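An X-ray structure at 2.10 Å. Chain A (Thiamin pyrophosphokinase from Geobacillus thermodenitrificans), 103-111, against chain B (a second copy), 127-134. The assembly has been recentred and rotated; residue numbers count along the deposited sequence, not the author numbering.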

ATOM      1  N   GLY A 103      -1.983  -4.586  -4.078  1.00 26.84           N
ATOM      2  CA  GLY A 103      -2.157  -5.876  -3.416  1.00 29.26           C
ATOM      3  C   GLY A 103      -0.927  -6.779  -3.433  1.00 25.94           C
ATOM      4  O   GLY A 103       0.102  -6.414  -3.996  1.00 26.43           O
ATOM      5  N   GLY A 104      -1.035  -7.951  -2.813  1.00 21.63           N
ATOM      6  CA  GLY A 104       0.062  -8.908  -2.750  1.00 22.24           C
ATOM      7  C   GLY A 104       1.275  -8.361  -2.020  1.00 22.99           C
ATOM      8  O   GLY A 104       1.164  -7.940  -0.874  1.00 20.10           O
ATOM      9  N   ARG A 105       2.433  -8.379  -2.682  1.00 21.39           N
ATOM     10  CA  ARG A 105       3.658  -7.753  -2.169  1.00 23.08           C
ATOM     11  C   ARG A 105       3.538  -6.236  -2.141  1.00 23.69           C
ATOM     12  O   ARG A 105       3.433  -5.596  -3.177  1.00 27.64           O
ATOM     13  CB  ARG A 105       4.877  -8.133  -3.027  1.00 23.44           C
ATOM     14  CG  ARG A 105       5.344  -9.564  -2.827  1.00 26.06           C
ATOM     15  CD  ARG A 105       6.376  -9.972  -3.859  1.00 24.25           C
ATOM     16  NE  ARG A 105       7.541  -9.089  -3.876  1.00 27.67           N
ATOM     17  CZ  ARG A 105       8.602  -9.259  -4.665  1.00 30.09           C
ATOM     18  NH1 ARG A 105       8.648 -10.285  -5.511  1.00 28.83           N
ATOM     19  NH2 ARG A 105       9.611  -8.394  -4.621  1.00 25.20           N
ATOM     20  N   LEU A 106       3.590  -5.659  -0.952  1.00 23.65           N
ATOM     21  CA  LEU A 106       3.401  -4.223  -0.809  1.00 22.41           C
ATOM     22  C   LEU A 106       4.599  -3.424  -1.300  1.00 22.25           C
ATOM     23  O   LEU A 106       4.471  -2.234  -1.582  1.00 26.67           O
ATOM     24  CB  LEU A 106       3.091  -3.871   0.642  1.00 25.45           C
ATOM     25  CG  LEU A 106       1.762  -4.437   1.157  1.00 30.43           C
ATOM     26  CD1 LEU A 106       1.695  -4.302   2.668  1.00 29.93           C
ATOM     27  CD2 LEU A 106       0.583  -3.767   0.474  1.00 33.44           C
ATOM     28  N   ASP A 107       5.763  -4.065  -1.411  1.00 20.85           N
ATOM     29  CA  ASP A 107       6.913  -3.371  -1.998  1.00 23.43           C
ATOM     30  C   ASP A 107       6.619  -3.020  -3.456  1.00 19.78           C
ATOM     31  O   ASP A 107       7.107  -2.022  -3.967  1.00 22.24           O
ATOM     32  CB  ASP A 107       8.196  -4.184  -1.868  1.00 22.67           C
ATOM     33  CG  ASP A 107       8.023  -5.611  -2.338  1.00 31.85           C
ATOM     34  OD1 ASP A 107       7.114  -6.309  -1.838  1.00 35.90           O
ATOM     35  OD2 ASP A 107       8.789  -6.031  -3.220  1.00 29.17           O
ATOM     36  N   HIS A 108       5.789  -3.819  -4.110  1.00 20.18           N
ATOM     37  CA  HIS A 108       5.367  -3.466  -5.466  1.00 25.89           C
ATOM     38  C   HIS A 108       4.520  -2.198  -5.456  1.00 26.41           C
ATOM     39  O   HIS A 108       4.812  -1.249  -6.190  1.00 23.01           O
ATOM     40  CB  HIS A 108       4.622  -4.613  -6.150  1.00 28.52           C
ATOM     41  CG  HIS A 108       5.521  -5.725  -6.591  1.00 36.07           C
ATOM     42  ND1 HIS A 108       5.062  -6.998  -6.854  1.00 40.03           N
ATOM     43  CD2 HIS A 108       6.858  -5.753  -6.813  1.00 36.24           C
ATOM     44  CE1 HIS A 108       6.077  -7.761  -7.226  1.00 39.36           C
ATOM     45  NE2 HIS A 108       7.178  -7.030  -7.205  1.00 37.22           N
ATOM     46  N   LEU A 109       3.477  -2.186  -4.623  1.00 20.18           N
ATOM     47  CA  LEU A 109       2.616  -1.014  -4.512  1.00 22.63           C
ATOM     48  C   LEU A 109       3.406   0.252  -4.188  1.00 20.46           C
ATOM     49  O   LEU A 109       3.277   1.262  -4.872  1.00 24.45           O
ATOM     50  CB  LEU A 109       1.527  -1.226  -3.454  1.00 19.67           C
ATOM     51  CG  LEU A 109       0.726   0.042  -3.146  1.00 22.05           C
ATOM     52  CD1 LEU A 109      -0.113   0.436  -4.334  1.00 26.80           C
ATOM     53  CD2 LEU A 109      -0.156  -0.132  -1.909  1.00 26.86           C
ATOM     54  N   PHE A 110       4.213   0.199  -3.132  1.00 21.13           N
ATOM     55  CA  PHE A 110       4.931   1.387  -2.683  1.00 17.65           C
ATOM     56  C   PHE A 110       5.961   1.856  -3.710  1.00 21.29           C
ATOM     57  O   PHE A 110       6.106   3.053  -3.935  1.00 26.29           O
ATOM     58  CB  PHE A 110       5.511   1.183  -1.274  1.00 19.07           C
ATOM     59  CG  PHE A 110       4.457   1.261  -0.194  1.00 21.92           C
ATOM     60  CD1 PHE A 110       4.048   2.487   0.299  1.00 23.88           C
ATOM     61  CD2 PHE A 110       3.836   0.116   0.276  1.00 22.43           C
ATOM     62  CE1 PHE A 110       3.060   2.571   1.261  1.00 29.12           C
ATOM     63  CE2 PHE A 110       2.847   0.188   1.242  1.00 24.63           C
ATOM     64  CZ  PHE A 110       2.452   1.416   1.734  1.00 28.90           C
ATOM     65  N   GLY A 111       6.633   0.910  -4.361  1.00 21.47           N
ATOM     66  CA  GLY A 111       7.533   1.238  -5.455  1.00 23.59           C
ATOM     67  C   GLY A 111       6.790   1.876  -6.619  1.00 28.34           C
ATOM     68  O   GLY A 111       7.288   2.819  -7.229  1.00 24.36           O
TER
ATOM     69  N   VAL B 127       1.787  -5.972   9.587  1.00 18.11           N
ATOM     70  CA  VAL B 127       1.979  -7.347   9.146  1.00 17.24           C
ATOM     71  C   VAL B 127       0.745  -7.914   8.465  1.00 20.11           C
ATOM     72  O   VAL B 127      -0.372  -7.779   8.975  1.00 23.62           O
ATOM     73  CB  VAL B 127       2.254  -8.260  10.354  1.00 21.09           C
ATOM     74  CG1 VAL B 127       2.471  -9.706   9.883  1.00 14.81           C
ATOM     75  CG2 VAL B 127       3.427  -7.720  11.171  1.00 18.42           C
ATOM     76  N   ASP B 128       0.939  -8.537   7.306  1.00 19.66           N
ATOM     77  CA  ASP B 128      -0.123  -9.342   6.701  1.00 18.24           C
ATOM     78  C   ASP B 128       0.434 -10.673   6.190  1.00 20.26           C
ATOM     79  O   ASP B 128       1.598 -10.983   6.424  1.00 18.38           O
ATOM     80  CB  ASP B 128      -0.982  -8.546   5.685  1.00 17.98           C
ATOM     81  CG  ASP B 128      -0.294  -8.327   4.325  1.00 22.18           C
ATOM     82  OD1 ASP B 128       0.778  -8.908   4.064  1.00 22.48           O
ATOM     83  OD2 ASP B 128      -0.859  -7.562   3.507  1.00 23.04           O
ATOM     84  N   ARG B 129      -0.385 -11.485   5.542  1.00 22.09           N
ATOM     85  CA  ARG B 129       0.091 -12.813   5.146  1.00 26.49           C
ATOM     86  C   ARG B 129       1.360 -12.801   4.294  1.00 27.25           C
ATOM     87  O   ARG B 129       2.008 -13.833   4.158  1.00 27.70           O
ATOM     88  CB  ARG B 129      -0.995 -13.583   4.394  1.00 26.93           C
ATOM     89  CG  ARG B 129      -1.481 -12.874   3.149  1.00 28.68           C
ATOM     90  CD  ARG B 129      -2.570 -13.661   2.452  1.00 32.01           C
ATOM     91  NE  ARG B 129      -3.001 -12.989   1.231  1.00 35.89           N
ATOM     92  CZ  ARG B 129      -3.836 -13.524   0.357  1.00 32.70           C
ATOM     93  NH1 ARG B 129      -4.323 -14.735   0.579  1.00 33.74           N
ATOM     94  NH2 ARG B 129      -4.177 -12.857  -0.733  1.00 28.99           N
ATOM     95  N   GLN B 130       1.716 -11.648   3.724  1.00 24.92           N
ATOM     96  CA  GLN B 130       2.786 -11.593   2.725  1.00 25.32           C
ATOM     97  C   GLN B 130       3.836 -10.523   2.979  1.00 24.96           C
ATOM     98  O   GLN B 130       4.781 -10.380   2.176  1.00 21.59           O
ATOM     99  CB  GLN B 130       2.196 -11.285   1.338  1.00 28.05           C
ATOM    100  CG  GLN B 130       1.724 -12.457   0.572  1.00 31.28           C
ATOM    101  CD  GLN B 130       1.264 -12.059  -0.825  1.00 31.40           C
ATOM    102  OE1 GLN B 130       0.095 -11.746  -1.033  1.00 32.24           O
ATOM    103  NE2 GLN B 130       2.187 -12.069  -1.785  1.00 25.70           N
ATOM    104  N   ASN B 131       3.664  -9.748   4.048  1.00 18.32           N
ATOM    105  CA  ASN B 131       4.492  -8.565   4.253  1.00 17.46           C
ATOM    106  C   ASN B 131       4.736  -8.243   5.705  1.00 20.10           C
ATOM    107  O   ASN B 131       3.898  -8.507   6.553  1.00 20.27           O
ATOM    108  CB  ASN B 131       3.807  -7.332   3.667  1.00 16.21           C
ATOM    109  CG  ASN B 131       3.511  -7.464   2.182  1.00 21.23           C
ATOM    110  OD1 ASN B 131       4.325  -7.076   1.348  1.00 24.12           O
ATOM    111  ND2 ASN B 131       2.336  -7.990   1.849  1.00 22.41           N
ATOM    112  N   VAL B 132       5.864  -7.608   5.968  1.00 18.20           N
ATOM    113  CA  VAL B 132       6.043  -6.878   7.198  1.00 22.36           C
ATOM    114  C   VAL B 132       6.611  -5.533   6.785  1.00 18.13           C
ATOM    115  O   VAL B 132       7.606  -5.456   6.080  1.00 14.76           O
ATOM    116  CB  VAL B 132       6.959  -7.606   8.216  1.00 29.05           C
ATOM    117  CG1 VAL B 132       8.261  -8.013   7.554  1.00 33.90           C
ATOM    118  CG2 VAL B 132       7.243  -6.706   9.396  1.00 23.09           C
ATOM    119  N   LEU B 133       5.949  -4.468   7.208  1.00 15.41           N
ATOM    120  CA  LEU B 133       6.345  -3.127   6.810  1.00 20.31           C
ATOM    121  C   LEU B 133       6.711  -2.341   8.053  1.00 20.61           C
ATOM    122  O   LEU B 133       6.014  -2.411   9.066  1.00 20.00           O
ATOM    123  CB  LEU B 133       5.218  -2.449   6.003  1.00 21.90           C
ATOM    124  CG  LEU B 133       5.421  -1.034   5.443  1.00 24.63           C
ATOM    125  CD1 LEU B 133       4.433  -0.776   4.324  1.00 23.63           C
ATOM    126  CD2 LEU B 133       5.260   0.020   6.546  1.00 24.70           C
ATOM    127  N   THR B 134       7.836  -1.636   7.975  1.00 18.94           N
ATOM    128  CA  THR B 134       8.361  -0.860   9.085  1.00 18.93           C
ATOM    129  C   THR B 134       8.992   0.426   8.557  1.00 22.81           C
ATOM    130  O   THR B 134       9.430   0.491   7.404  1.00 24.89           O
ATOM    131  CB  THR B 134       9.438  -1.638   9.891  1.00 23.74           C
ATOM    132  OG1 THR B 134      10.491  -2.087   9.016  1.00 26.56           O
ATOM    133  CG2 THR B 134       8.833  -2.834  10.606  1.00 25.29           C
TER
HETATM  134  O   HOH W   1      -1.007  -7.912   0.822  1.00 23.35           O

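The rule of this contact is that one carboxamide reads the backbone at the start of a helix. Asn B131, which covers more surface than any other residue here, opens a strand in chain B, and its CA-to-CB bond points toward chain A, where a loop leads into helix 106-111. Both ends of its amide are used: ND2 donates to Gly A104 O at 3.0 Å, and OD1 accepts from Leu A106 N at 2.8 Å, each bond nearly straight. The first-turn NH of a helix has no preceding turn to bond to, so an acceptor from the partner chain suits it well.

The amide is held in place from its own side. Asp B128 and Asn B131 bracket a type I turn, and Asp B128 OD1 accepts from Asn B131 ND2 and from Gln B130 N, both at 2.9 Å. A water joins the same carboxylate to chain A, donating to Asp B128 OD2 at 2.7 Å and Gly A104 O at 2.8 Å.

Leu A106 and Leu B133 follow in cover, with Gln B130 close behind. While its NH is bonded, Leu A106 also has its CA-to-CB bond pointing toward chain B, and its side-chain carbons lie against oxygens: CB is 3.5 Å from Asn B131 OD1, and CD1 is 4.2 Å from Asp B128 OD2. One helical turn on, Phe A110 meets Leu B133 CD1 through CE2 at 3.6 Å, an apolar contact oblique to the ring. Asn B131 and Leu B133, two apart on the strand, both face chain A, whereas Val B132 between them points away.

At the turn, Gln B130 lies over the glycine loop, its OE1 3.3 Å from Gly A104 CA. Gly A104 has positive phi, a conformation that favours glycine. Beside it, Arg A105 turns away from chain B and forms a salt bridge with Asp A107, NH2 to OD2 at 2.9 Å.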